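PDB 2UYG: 3-dehydroquinate dehydratase from Thermus thermophilus, which catalyses the dehydration of 3-dehydroquinate to 3-dehydroshikimate on the way to chorismate, probably through an enolate intermediate, and assembles as a homododecamer. Local coordinates for residues N11-G14 and V20-R23; T24-L29 and F46-Y51; G53-W58 and I70-G75; D86-Q91 and P117-I122; V96-T101 and K132-Y137. All blocks are in the same frame, centred on the assembly; numbering follows the deposited sequence.

Contact 1: N11-G14 and V20-R23; sequences NLLG and VYGR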
# COMPACT_ATOMS: atom_id res chain seq x y z
N ASN A 11 -14.80 -26.56 -18.02
CA ASN A 11 -15.82 -27.33 -18.77
C ASN A 11 -16.41 -26.60 -19.91
O ASN A 11 -16.93 -27.24 -20.84
CB ASN A 11 -16.93 -27.91 -17.87
CG ASN A 11 -17.54 -26.86 -16.93
OD1 ASN A 11 -16.82 -26.06 -16.37
ND2 ASN A 11 -18.85 -26.84 -16.80
N LEU A 12 -16.37 -25.26 -19.90
CA LEU A 12 -17.05 -24.47 -20.94
C LEU A 12 -16.12 -23.97 -22.07
O LEU A 12 -16.52 -23.14 -22.88
CB LEU A 12 -17.83 -23.32 -20.36
CG LEU A 12 -18.89 -23.58 -19.29
CD1 LEU A 12 -19.59 -22.22 -18.95
CD2 LEU A 12 -19.91 -24.72 -19.62
N LEU A 13 -14.89 -24.48 -22.15
CA LEU A 13 -13.97 -24.06 -23.21
C LEU A 13 -14.66 -24.35 -24.54
O LEU A 13 -15.37 -25.36 -24.67
CB LEU A 13 -12.66 -24.84 -23.14
CG LEU A 13 -11.30 -24.24 -22.73
CD1 LEU A 13 -11.33 -22.93 -21.96
CD2 LEU A 13 -10.60 -25.29 -21.95
N GLY A 14 -14.45 -23.47 -25.52
CA GLY A 14 -15.20 -23.59 -26.77
C GLY A 14 -16.07 -22.40 -26.95
O GLY A 14 -15.79 -21.64 -27.86
N VAL A 20 -9.71 -14.57 -26.04
CA VAL A 20 -9.19 -15.03 -24.73
C VAL A 20 -8.76 -16.50 -24.75
O VAL A 20 -7.58 -16.74 -24.64
CB VAL A 20 -10.05 -14.65 -23.47
CG1 VAL A 20 -9.40 -15.16 -22.22
CG2 VAL A 20 -10.17 -13.16 -23.34
N TYR A 21 -9.66 -17.46 -24.92
CA TYR A 21 -9.29 -18.88 -24.72
C TYR A 21 -8.98 -19.81 -25.95
O TYR A 21 -8.10 -20.70 -25.85
CB TYR A 21 -10.32 -19.54 -23.82
CG TYR A 21 -10.35 -18.96 -22.45
CD1 TYR A 21 -11.37 -18.07 -22.06
CD2 TYR A 21 -9.36 -19.27 -21.52
CE1 TYR A 21 -11.40 -17.49 -20.78
CE2 TYR A 21 -9.38 -18.71 -20.22
CZ TYR A 21 -10.40 -17.83 -19.85
OH TYR A 21 -10.46 -17.28 -18.57
N GLY A 22 -9.65 -19.56 -27.08
CA GLY A 22 -9.54 -20.38 -28.28
C GLY A 22 -10.86 -21.13 -28.58
O GLY A 22 -11.88 -20.87 -27.98
N ARG A 23 -10.81 -22.07 -29.51
CA ARG A 23 -12.02 -22.78 -29.92
C ARG A 23 -12.02 -24.21 -29.37
O ARG A 23 -13.08 -24.84 -29.29
CB ARG A 23 -12.21 -22.74 -31.46
CG ARG A 23 -10.95 -23.11 -32.36
CD ARG A 23 -10.81 -22.26 -33.73
NE ARG A 23 -11.84 -22.64 -34.72
CZ ARG A 23 -11.77 -22.46 -36.05
NH1 ARG A 23 -10.72 -21.90 -36.64
NH2 ARG A 23 -12.78 -22.86 -36.81
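Y21 meets L13 first with its CB, which lies 4.0 Å from L13 CD1. That same methyl then follows the beginning of the tyrosine ring, reaching 4.1 Å from Y21 CG and 4.2 Å from Y21 CD2. These are van der Waals distances, and the methyl approaches the ring obliquely. The two side chains cross at about a right angle, and the CD1 branch alone makes the side-chain contact. With chi1 at -65°, the ring swings to the backbone-N side of Y21, and V20 CG1 covers one face near its rim, 3.4 Å above the ring plane. The ring also has R16 as a cation-pi partner, and at the tip Y21 OH hydrogen-bonds to R106 NH1.

Both segments belong to the long connection between strand 2-6 and helix 26-39, whose part around R16 and Y21 corresponds to the lid loop of type II dehydroquinases; Y21 is the predicted proton acceptor and R16 the predicted transition-state stabiliser. A glycerol molecule, probably from the crystallisation liquor, lies about 4 Å from the Y21 side chain.

Where the loop closes on itself, backbone meets backbone. The G14 and R23 CA atoms are 4.5 Å apart, and G14 CA points its hydrogen at R23 O with a CA...O distance of 3.5 Å and an angle of 155° at the hydrogen. Glycine suits the backbone at both G14 and G22: with phi near 115° in each, a CB would press on the preceding carbonyl oxygen.

Contact 2: T24-L29 and F46-Y51; sequences TTLEEL and FRQTNY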
# COMPACT_ATOMS: atom_id res chain seq x y z
N THR A 24 -10.86 -24.70 -28.91
CA THR A 24 -10.80 -26.08 -28.52
C THR A 24 -11.58 -26.39 -27.21
O THR A 24 -11.59 -25.59 -26.25
CB THR A 24 -9.36 -26.74 -28.57
OG1 THR A 24 -8.89 -27.00 -27.26
CG2 THR A 24 -8.29 -25.95 -29.31
N THR A 25 -12.32 -27.52 -27.22
CA THR A 25 -13.24 -27.84 -26.13
C THR A 25 -12.48 -28.63 -25.12
O THR A 25 -11.38 -29.12 -25.40
CB THR A 25 -14.47 -28.72 -26.55
OG1 THR A 25 -13.97 -29.92 -27.14
CG2 THR A 25 -15.32 -28.06 -27.55
N LEU A 26 -13.13 -28.82 -23.99
CA LEU A 26 -12.52 -29.57 -22.92
C LEU A 26 -12.38 -31.02 -23.39
O LEU A 26 -11.28 -31.62 -23.18
CB LEU A 26 -13.33 -29.47 -21.59
CG LEU A 26 -12.68 -30.18 -20.42
CD1 LEU A 26 -11.51 -29.35 -19.86
CD2 LEU A 26 -13.66 -30.67 -19.27
N GLU A 27 -13.45 -31.58 -23.99
CA GLU A 27 -13.35 -32.92 -24.66
C GLU A 27 -12.16 -33.02 -25.63
O GLU A 27 -11.40 -33.98 -25.60
CB GLU A 27 -14.59 -33.22 -25.52
CG GLU A 27 -15.89 -33.48 -24.79
CD GLU A 27 -16.84 -34.35 -25.67
OE1 GLU A 27 -17.18 -35.47 -25.23
OE2 GLU A 27 -17.20 -33.91 -26.82
N GLU A 28 -12.00 -32.06 -26.51
CA GLU A 28 -10.86 -32.11 -27.43
C GLU A 28 -9.55 -31.95 -26.68
O GLU A 28 -8.60 -32.64 -26.97
CB GLU A 28 -10.99 -31.05 -28.55
CG GLU A 28 -12.15 -31.35 -29.52
CD GLU A 28 -12.65 -30.10 -30.19
OE1 GLU A 28 -12.24 -29.01 -29.80
OE2 GLU A 28 -13.39 -30.20 -31.15
N LEU A 29 -9.54 -31.12 -25.63
CA LEU A 29 -8.33 -31.03 -24.80
C LEU A 29 -7.89 -32.41 -24.23
O LEU A 29 -6.71 -32.75 -24.32
CB LEU A 29 -8.53 -30.07 -23.62
CG LEU A 29 -7.38 -29.16 -23.25
CD1 LEU A 29 -7.60 -28.59 -21.87
CD2 LEU A 29 -6.07 -29.74 -23.37
N PHE A 46 -7.60 -37.63 -17.13
CA PHE A 46 -7.94 -36.23 -17.25
C PHE A 46 -9.25 -36.01 -16.53
O PHE A 46 -10.19 -36.67 -16.83
CB PHE A 46 -8.15 -35.93 -18.76
CG PHE A 46 -8.28 -34.44 -19.10
CD1 PHE A 46 -7.23 -33.75 -19.60
CD2 PHE A 46 -9.51 -33.80 -18.99
CE1 PHE A 46 -7.34 -32.44 -19.94
CE2 PHE A 46 -9.64 -32.46 -19.31
CZ PHE A 46 -8.56 -31.78 -19.79
N ARG A 47 -9.31 -35.03 -15.63
CA ARG A 47 -10.50 -34.76 -14.85
C ARG A 47 -10.67 -33.18 -14.66
O ARG A 47 -9.66 -32.36 -14.71
CB ARG A 47 -10.43 -35.45 -13.52
CG ARG A 47 -10.31 -36.97 -13.52
CD ARG A 47 -10.02 -37.68 -12.17
NE ARG A 47 -10.20 -39.17 -12.25
CZ ARG A 47 -10.61 -39.96 -13.39
NH1 ARG A 47 -10.80 -39.50 -14.64
NH2 ARG A 47 -10.80 -41.25 -13.29
N GLN A 48 -11.92 -32.77 -14.53
CA GLN A 48 -12.31 -31.41 -14.31
C GLN A 48 -13.47 -31.35 -13.30
O GLN A 48 -14.32 -32.24 -13.32
CB GLN A 48 -12.80 -30.80 -15.62
CG GLN A 48 -13.02 -29.23 -15.51
CD GLN A 48 -14.44 -28.76 -15.14
OE1 GLN A 48 -15.39 -29.47 -15.30
NE2 GLN A 48 -14.54 -27.58 -14.55
N THR A 49 -13.49 -30.28 -12.45
CA THR A 49 -14.61 -29.94 -11.56
C THR A 49 -14.72 -28.39 -11.30
O THR A 49 -13.78 -27.62 -11.37
CB THR A 49 -14.38 -30.66 -10.23
OG1 THR A 49 -15.25 -30.17 -9.28
CG2 THR A 49 -12.99 -30.22 -9.59
N ASN A 50 -15.88 -27.97 -10.89
CA ASN A 50 -16.09 -26.60 -10.50
C ASN A 50 -15.95 -26.42 -8.95
O ASN A 50 -16.10 -25.29 -8.50
CB ASN A 50 -17.47 -26.18 -10.92
CG ASN A 50 -17.62 -26.05 -12.45
OD1 ASN A 50 -16.80 -25.42 -13.12
ND2 ASN A 50 -18.68 -26.68 -13.00
N TYR A 51 -15.67 -27.52 -8.20
CA TYR A 51 -15.64 -27.53 -6.76
C TYR A 51 -14.22 -27.63 -6.17
O TYR A 51 -13.45 -28.55 -6.47
CB TYR A 51 -16.39 -28.71 -6.16
CG TYR A 51 -17.89 -28.65 -6.28
CD1 TYR A 51 -18.65 -28.45 -5.16
CD2 TYR A 51 -18.55 -28.87 -7.53
CE1 TYR A 51 -20.00 -28.43 -5.24
CE2 TYR A 51 -19.89 -28.83 -7.61
CZ TYR A 51 -20.62 -28.63 -6.46
OH TYR A 51 -21.96 -28.64 -6.46
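L26 lays its CD1 methyl against the edge of the F46 ring, in the ring plane, 3.7 Å from F46 CE2. L29 joins at the same edge, its CD1 standing 3.9 Å from F46 CZ, so two helix leucines share one border of the phenylalanine. The other L26 branch turns to the next inward residue of the strand, with L26 CD2 3.8 Å from Q48 CB. With CG opposite the backbone N (chi1 -176°), the L26 side chain reaches toward the strand and its two methyls divide between F46 and Q48. A serine here would remove both methyls and is likely to leave a gap between the F46 edge and the aliphatic part of Q48.

The helix start is fixed by a capping box: E28 N donates to T25 OG1 at 3.0 Å, and T25 N returns a bond to E28 OE1, meeting it from above the carboxylate plane. The polar end of Q48 is occupied elsewhere, with NE2 bonded to G7 O and only weakly to N50 OD1.

With no hydrogen bond across it, this apolar interface seats helix 26-39 on one of the two outermost strands within the chain, as expected of the beta-alpha-beta unit of strand 2-6, helix 26-39 and strand 44-48.

Contact 3: G53-W58 and I70-G75; sequences GQLIEW and IVLNPG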
# COMPACT_ATOMS: atom_id res chain seq x y z
N GLY A 53 -13.20 -28.20 -3.20
CA GLY A 53 -13.16 -29.45 -2.47
C GLY A 53 -12.82 -30.70 -3.29
O GLY A 53 -12.04 -31.54 -2.81
N GLN A 54 -13.45 -30.87 -4.45
CA GLN A 54 -13.20 -32.01 -5.23
C GLN A 54 -11.78 -31.94 -5.79
O GLN A 54 -11.11 -32.95 -5.85
CB GLN A 54 -14.29 -32.18 -6.32
CG GLN A 54 -14.01 -33.31 -7.34
CD GLN A 54 -14.04 -34.71 -6.76
OE1 GLN A 54 -13.02 -35.26 -6.22
NE2 GLN A 54 -15.16 -35.33 -6.98
N LEU A 55 -11.30 -30.74 -6.15
CA LEU A 55 -9.93 -30.57 -6.71
C LEU A 55 -8.91 -30.99 -5.69
O LEU A 55 -7.93 -31.68 -5.96
CB LEU A 55 -9.67 -29.08 -7.08
CG LEU A 55 -9.28 -28.71 -8.48
CD1 LEU A 55 -8.71 -27.26 -8.60
CD2 LEU A 55 -8.46 -29.73 -9.27
N ILE A 56 -9.14 -30.50 -4.48
CA ILE A 56 -8.32 -30.81 -3.35
C ILE A 56 -8.21 -32.32 -3.18
O ILE A 56 -7.09 -32.85 -3.13
CB ILE A 56 -8.93 -30.16 -2.11
CG1 ILE A 56 -8.61 -28.65 -2.12
CG2 ILE A 56 -8.37 -30.82 -0.80
CD1 ILE A 56 -9.43 -27.86 -1.07
N GLU A 57 -9.36 -33.01 -3.10
CA GLU A 57 -9.39 -34.43 -2.82
C GLU A 57 -8.62 -35.18 -3.91
O GLU A 57 -7.80 -35.98 -3.57
CB GLU A 57 -10.81 -34.96 -2.62
CG GLU A 57 -11.30 -34.50 -1.28
CD GLU A 57 -12.63 -34.99 -0.81
OE1 GLU A 57 -13.51 -35.29 -1.61
OE2 GLU A 57 -12.80 -34.98 0.43
N TRP A 58 -8.84 -34.84 -5.18
CA TRP A 58 -8.09 -35.48 -6.25
C TRP A 58 -6.58 -35.22 -6.15
O TRP A 58 -5.74 -36.12 -6.42
CB TRP A 58 -8.58 -34.98 -7.58
CG TRP A 58 -9.90 -35.46 -8.01
CD1 TRP A 58 -10.50 -36.72 -7.70
CD2 TRP A 58 -10.74 -34.87 -9.02
NE1 TRP A 58 -11.68 -36.85 -8.40
CE2 TRP A 58 -11.86 -35.75 -9.22
CE3 TRP A 58 -10.72 -33.61 -9.73
CZ2 TRP A 58 -12.98 -35.39 -10.04
CZ3 TRP A 58 -11.76 -33.28 -10.58
CH2 TRP A 58 -12.88 -34.18 -10.77
N ILE A 70 1.15 -34.97 -11.25
CA ILE A 70 -0.11 -34.28 -11.53
C ILE A 70 0.16 -33.05 -12.34
O ILE A 70 1.12 -32.34 -12.07
CB ILE A 70 -0.78 -33.84 -10.21
CG1 ILE A 70 -1.19 -35.05 -9.34
CG2 ILE A 70 -1.97 -32.96 -10.46
CD1 ILE A 70 -1.15 -34.70 -7.89
N VAL A 71 -0.69 -32.79 -13.33
CA VAL A 71 -0.65 -31.57 -14.10
C VAL A 71 -1.93 -30.86 -13.70
O VAL A 71 -2.99 -31.46 -13.86
CB VAL A 71 -0.59 -31.92 -15.61
CG1 VAL A 71 -0.74 -30.71 -16.45
CG2 VAL A 71 0.70 -32.67 -15.95
N LEU A 72 -1.84 -29.57 -13.32
CA LEU A 72 -2.86 -28.88 -12.61
C LEU A 72 -3.11 -27.50 -13.11
O LEU A 72 -2.23 -26.67 -13.08
CB LEU A 72 -2.42 -28.79 -11.12
CG LEU A 72 -3.33 -28.01 -10.20
CD1 LEU A 72 -4.62 -28.76 -10.16
CD2 LEU A 72 -2.74 -27.95 -8.72
N ASN A 73 -4.35 -27.24 -13.53
CA ASN A 73 -4.83 -25.97 -13.99
C ASN A 73 -5.98 -25.65 -13.04
O ASN A 73 -7.14 -26.15 -13.27
CB ASN A 73 -5.34 -26.00 -15.44
CG ASN A 73 -5.84 -24.62 -15.90
OD1 ASN A 73 -6.01 -23.74 -15.08
ND2 ASN A 73 -5.98 -24.41 -17.20
N PRO A 74 -5.74 -24.90 -12.00
CA PRO A 74 -6.86 -24.64 -11.07
C PRO A 74 -7.92 -23.67 -11.61
O PRO A 74 -8.89 -23.40 -10.90
CB PRO A 74 -6.15 -24.11 -9.84
CG PRO A 74 -4.55 -24.41 -10.10
CD PRO A 74 -4.45 -24.38 -11.52
N GLY A 75 -7.75 -23.08 -12.81
CA GLY A 75 -8.77 -22.10 -13.24
C GLY A 75 -8.66 -20.87 -12.30
O GLY A 75 -7.59 -20.67 -11.72
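L55 brings helix 53-58 against L72 and P74 at the end of the neighbouring strand, a buried helix-on-sheet junction of the flavodoxin-like fold, whose parallel sheet has the strand order 2-1-3-4-5. Along the helix, G53 O accepts from E57 N at 3.1 Å and Q54 O accepts from W58 N at 3.0 Å; these bonds show a regular turn on which L55 is set facing the strand.

L55 splits its two methyls between two targets. CD2 approaches the L72 tip, 4.1 Å from L72 CD1, and the side chains run obliquely past each other. CD1 goes instead to the proline, 4.0 Å from P74 CA and 4.2 Å from P74 CB. L72 reaches L55 CD2 with its CG opposite the backbone N, at a chi1 of 176°, which brings the end of the side chain closer to the helix than its root. L84 of helix 82-89 packs on both L55 and P74, adding a third wall to this core.

After L55 the helix turns to other surfaces: I56 packs on A83, and E57 hydrogen-bonds to N50 and Y51 of a third subunit. W58 ends the segment beside L5 and T49.

On the strand side the chain leaves the sheet at N73, a predicted substrate-binding residue whose ND2 bonds to Y131 OH. Its other amide atom shapes the turn past P74: G75 N donates to N73 OD1 at 2.9 Å, an Asx turn, with the donor 36° out of the carbonyl plane.

Contact 4: D86-Q91 and P117-I122; sequences DAIRAQ and PACRGI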
# COMPACT_ATOMS: atom_id res chain seq x y z
N ASP A 86 -2.27 -26.00 -0.00
CA ASP A 86 -1.90 -26.87 1.10
C ASP A 86 -2.07 -28.35 0.65
O ASP A 86 -1.32 -29.22 1.06
CB ASP A 86 -2.73 -26.57 2.36
CG ASP A 86 -2.12 -25.54 3.26
OD1 ASP A 86 -0.98 -25.10 2.97
OD2 ASP A 86 -2.69 -25.05 4.32
N ALA A 87 -3.07 -28.59 -0.18
CA ALA A 87 -3.32 -29.93 -0.71
C ALA A 87 -2.09 -30.37 -1.47
O ALA A 87 -1.63 -31.47 -1.24
CB ALA A 87 -4.47 -29.96 -1.61
N ILE A 88 -1.53 -29.49 -2.34
CA ILE A 88 -0.41 -29.93 -3.12
C ILE A 88 0.84 -30.22 -2.27
O ILE A 88 1.60 -31.16 -2.59
CB ILE A 88 -0.10 -29.11 -4.44
CG1 ILE A 88 1.22 -28.46 -4.39
CG2 ILE A 88 -1.26 -28.27 -5.08
CD1 ILE A 88 2.06 -29.06 -5.36
N ARG A 89 1.01 -29.43 -1.21
CA ARG A 89 2.14 -29.57 -0.29
C ARG A 89 1.99 -30.84 0.56
O ARG A 89 2.98 -31.39 1.01
CB ARG A 89 2.29 -28.37 0.67
CG ARG A 89 3.09 -27.13 0.12
CD ARG A 89 4.59 -27.16 0.52
NE ARG A 89 5.52 -27.90 -0.42
CZ ARG A 89 5.96 -29.19 -0.29
NH1 ARG A 89 6.80 -29.71 -1.21
NH2 ARG A 89 5.54 -29.99 0.71
N ALA A 90 0.75 -31.31 0.74
CA ALA A 90 0.49 -32.36 1.71
C ALA A 90 0.66 -33.71 1.12
O ALA A 90 0.38 -34.64 1.83
CB ALA A 90 -0.91 -32.24 2.27
N GLN A 91 1.09 -33.81 -0.15
CA GLN A 91 1.21 -35.04 -0.92
C GLN A 91 2.53 -35.11 -1.70
O GLN A 91 3.17 -34.11 -1.96
CB GLN A 91 -0.02 -35.21 -1.84
CG GLN A 91 -0.33 -34.21 -2.97
CD GLN A 91 0.63 -34.37 -4.07
OE1 GLN A 91 0.74 -35.47 -4.61
NE2 GLN A 91 1.44 -33.31 -4.36
N PRO A 117 3.96 -21.52 -5.89
CA PRO A 117 5.09 -21.78 -5.00
C PRO A 117 5.34 -23.22 -4.66
O PRO A 117 6.50 -23.51 -4.38
CB PRO A 117 4.79 -20.94 -3.73
CG PRO A 117 3.94 -19.80 -4.27
CD PRO A 117 3.13 -20.40 -5.39
N ALA A 118 4.31 -24.08 -4.67
CA ALA A 118 4.50 -25.46 -4.33
C ALA A 118 4.62 -26.41 -5.50
O ALA A 118 4.80 -27.56 -5.27
CB ALA A 118 3.36 -25.92 -3.43
N CYS A 119 4.59 -25.96 -6.74
CA CYS A 119 4.73 -26.79 -7.91
C CYS A 119 6.23 -26.89 -8.42
O CYS A 119 7.05 -25.99 -8.22
CB CYS A 119 3.82 -26.20 -9.02
SG CYS A 119 1.96 -26.16 -8.63
N ARG A 120 6.54 -27.92 -9.17
CA ARG A 120 7.80 -28.04 -9.87
C ARG A 120 7.95 -26.82 -10.72
O ARG A 120 8.97 -26.20 -10.75
CB ARG A 120 7.83 -29.28 -10.82
CG ARG A 120 8.21 -30.48 -10.18
CD ARG A 120 9.70 -30.40 -9.66
NE ARG A 120 9.90 -31.59 -8.88
CZ ARG A 120 10.13 -32.77 -9.42
NH1 ARG A 120 10.29 -33.83 -8.61
NH2 ARG A 120 10.22 -32.91 -10.75
N GLY A 121 6.91 -26.49 -11.48
CA GLY A 121 7.05 -25.37 -12.40
C GLY A 121 5.72 -24.93 -12.90
O GLY A 121 4.68 -25.53 -12.48
N ILE A 122 5.78 -23.93 -13.79
CA ILE A 122 4.62 -23.31 -14.36
C ILE A 122 4.76 -23.08 -15.82
O ILE A 122 5.82 -22.67 -16.32
CB ILE A 122 4.19 -22.02 -13.52
CG1 ILE A 122 3.01 -21.27 -14.16
CG2 ILE A 122 5.32 -21.13 -13.22
CD1 ILE A 122 2.24 -20.43 -13.12
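A118 pushes its methyl against I88, A118 CB standing 3.5 Å from I88 CG1, tighter than usual for two carbons. The same methyl also meets the arginine stem, with R89 CG 3.8 Å from A118 CB, so it touches two consecutive helix residues. Chi1 of R89, -85°, sets CG beside its own backbone N and against A118; the chain bends at chi2 and chi3 only beyond that atom. I88 CD1 also lies close to A118 O, but both I88 torsions are far from staggered (chi1 117°), so the tightness of the CG1 and CD1 approaches is doubtful.

Next along the segment, C119 points its CB away from the helix, yet its sulfur still comes 4.4 Å from I88 CD1 while packing on V95 and E97. An alanine in place of I88 would lack CG1, CG2 and CD1, and is likely to open a gap beside the A118 methyl and C119 SG.

The contact ties the C-terminal end of helix 82-89 to the approach to strand 121-124, an edge strand of the flavodoxin-like sheet within this chain. G121 joins E97 through the backbone, and I122 pairs antiparallel with a strand of a fourth subunit, continuing the sheet across the interface.

Just beyond the helix, Q91 NE2 donates to I88 O at 2.8 Å, lying in the carbonyl plane on a lone pair, with an angle of 155° at the hydrogen. D86, at the other end of that segment and predicted to bind substrate, makes a salt bridge to R110 of a third subunit.

Contact 5: V96-T101 and K132-Y137; sequences VEVHLT and KLALVY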
# COMPACT_ATOMS: atom_id res chain seq x y z
N VAL A 96 2.85 -29.92 -11.80
CA VAL A 96 3.13 -28.91 -12.77
C VAL A 96 1.83 -28.08 -12.99
O VAL A 96 0.81 -28.65 -13.24
CB VAL A 96 3.54 -29.47 -14.13
CG1 VAL A 96 3.93 -28.33 -15.05
CG2 VAL A 96 4.78 -30.45 -13.99
N GLU A 97 1.91 -26.77 -12.82
CA GLU A 97 0.78 -25.86 -12.92
C GLU A 97 0.76 -25.40 -14.36
O GLU A 97 1.74 -24.99 -14.87
CB GLU A 97 0.95 -24.66 -11.97
CG GLU A 97 -0.18 -23.70 -12.05
CD GLU A 97 -0.16 -22.57 -11.01
OE1 GLU A 97 -0.39 -21.36 -11.38
OE2 GLU A 97 0.10 -22.87 -9.85
N VAL A 98 -0.36 -25.47 -14.99
CA VAL A 98 -0.55 -25.12 -16.40
C VAL A 98 -1.68 -24.13 -16.55
O VAL A 98 -2.69 -24.20 -15.83
CB VAL A 98 -0.78 -26.54 -17.08
CG1 VAL A 98 -1.57 -26.52 -18.22
CG2 VAL A 98 0.61 -27.16 -17.35
N HIS A 99 -1.56 -23.19 -17.50
CA HIS A 99 -2.72 -22.31 -17.87
C HIS A 99 -2.68 -22.10 -19.36
O HIS A 99 -1.60 -21.94 -19.90
CB HIS A 99 -2.65 -20.93 -17.22
CG HIS A 99 -2.39 -20.96 -15.77
ND1 HIS A 99 -3.40 -21.00 -14.83
CD2 HIS A 99 -1.23 -21.07 -15.08
CE1 HIS A 99 -2.87 -21.05 -13.63
NE2 HIS A 99 -1.55 -21.10 -13.74
N LEU A 100 -3.84 -22.06 -19.99
CA LEU A 100 -3.99 -21.84 -21.38
C LEU A 100 -3.50 -20.47 -21.80
O LEU A 100 -2.86 -20.35 -22.83
CB LEU A 100 -5.47 -21.88 -21.75
CG LEU A 100 -6.09 -23.27 -21.48
CD1 LEU A 100 -7.55 -23.02 -21.16
CD2 LEU A 100 -5.89 -24.16 -22.66
N THR A 101 -3.86 -19.47 -21.00
CA THR A 101 -3.62 -18.07 -21.31
C THR A 101 -2.48 -17.58 -20.52
O THR A 101 -2.07 -18.20 -19.55
CB THR A 101 -4.83 -17.12 -20.93
OG1 THR A 101 -5.12 -17.17 -19.51
CG2 THR A 101 -6.09 -17.51 -21.62
N LYS A 132 0.64 -29.94 -23.27
CA LYS A 132 1.73 -30.67 -24.00
C LYS A 132 3.05 -30.54 -23.37
O LYS A 132 3.77 -31.56 -23.11
CB LYS A 132 1.88 -30.14 -25.42
CG LYS A 132 2.07 -31.22 -26.43
CD LYS A 132 3.40 -31.41 -27.02
CE LYS A 132 3.33 -31.27 -28.52
NZ LYS A 132 3.89 -32.42 -29.13
N LEU A 133 3.44 -29.28 -23.19
CA LEU A 133 4.75 -29.05 -22.65
C LEU A 133 4.95 -29.64 -21.24
O LEU A 133 6.09 -30.11 -20.89
CB LEU A 133 5.14 -27.56 -22.60
CG LEU A 133 4.98 -26.53 -23.73
CD1 LEU A 133 5.82 -25.26 -23.47
CD2 LEU A 133 5.05 -26.97 -25.13
N ALA A 134 3.86 -29.59 -20.43
CA ALA A 134 3.93 -30.23 -19.09
C ALA A 134 4.23 -31.73 -19.24
O ALA A 134 4.97 -32.27 -18.47
CB ALA A 134 2.62 -30.04 -18.31
N LEU A 135 3.60 -32.36 -20.21
CA LEU A 135 3.81 -33.82 -20.44
C LEU A 135 5.23 -34.14 -20.90
O LEU A 135 5.85 -35.08 -20.40
CB LEU A 135 2.74 -34.37 -21.36
CG LEU A 135 1.33 -34.30 -20.75
CD1 LEU A 135 0.23 -34.57 -21.77
CD2 LEU A 135 1.17 -35.21 -19.51
N VAL A 136 5.84 -33.28 -21.69
CA VAL A 136 7.24 -33.52 -22.12
C VAL A 136 8.17 -33.44 -20.96
O VAL A 136 9.04 -34.34 -20.75
CB VAL A 136 7.69 -32.64 -23.35
CG1 VAL A 136 7.22 -31.33 -23.21
CG2 VAL A 136 9.25 -32.58 -23.48
N TYR A 137 7.96 -32.46 -20.10
CA TYR A 137 8.81 -32.35 -18.92
C TYR A 137 8.64 -33.61 -18.08
O TYR A 137 9.59 -34.16 -17.57
CB TYR A 137 8.45 -31.15 -18.09
CG TYR A 137 9.06 -31.22 -16.70
CD1 TYR A 137 10.38 -30.87 -16.49
CD2 TYR A 137 8.34 -31.63 -15.59
CE1 TYR A 137 10.95 -30.92 -15.29
CE2 TYR A 137 8.95 -31.64 -14.33
CZ TYR A 137 10.24 -31.31 -14.20
OH TYR A 137 10.91 -31.34 -12.95
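A134 presents a small bump, its CB methyl, to the hollow between two valines of strand 96-99. A134 CB is 3.6 Å from V98 CG2 and 3.9 Å from V96 CG1, so it rests between residues that point the same way from alternate positions of the strand. The smallness of alanine lets the backbones come near: the V96 and A134 CA atoms are 6.5 Å apart, and the strand and helix axes approach to 9.2 Å while running nearly antiparallel, at 161°.

One turn further along the helix, Y137 continues the fit. V96 divides its branches between the two helix residues: CG1, opposite the backbone N, goes to A134, whereas CG2 approaches the tyrosine ring obliquely, 4.1 Å from Y137 CD2. F126 of a fourth subunit packs on both V96 and Y137, and Y137 OH is bonded to R120 NH2.

E97, between the valines, points off the other face of the strand. There H99 NE2, of the predicted proton donor, bonds to E97 OE1 at 2.6 Å; the acceptor lies 2° from the ring plane and uses its anti lone pair. S113 OG also bonds to OE1, and T115 OG1 to OE2, bonds that probably hold the carboxylate in place to orient the imidazole. The strand therefore has two chemically distinct faces: buried hydrocarbon toward helix 129-140, with no hydrogen bond across, and a network of polar bonds toward the active site.

How the contacts relate
Contacts 2 to 5 all reach the central sheet: L72 N to V96 O, 2.8 Å, is a probable hydrogen bond between contacts 3 and 5, and G121 O to E97 N, 3.0 Å, another between contacts 4 and 5. Contact 2 meets contact 3 where T49 CG2 lies 3.4 Å from W58 CZ3. The lid of contact 1 reaches the predicted substrate site through Y21 CD2, 3.7 Å from T101 CG2 in contact 5; N73 of contact 3 borders the same site. Contacts 1 and 4 are about 26 Å apart between centres within one chain, yet D86 of a second subunit packs on Y21, consistent with an active site completed across a subunit interface.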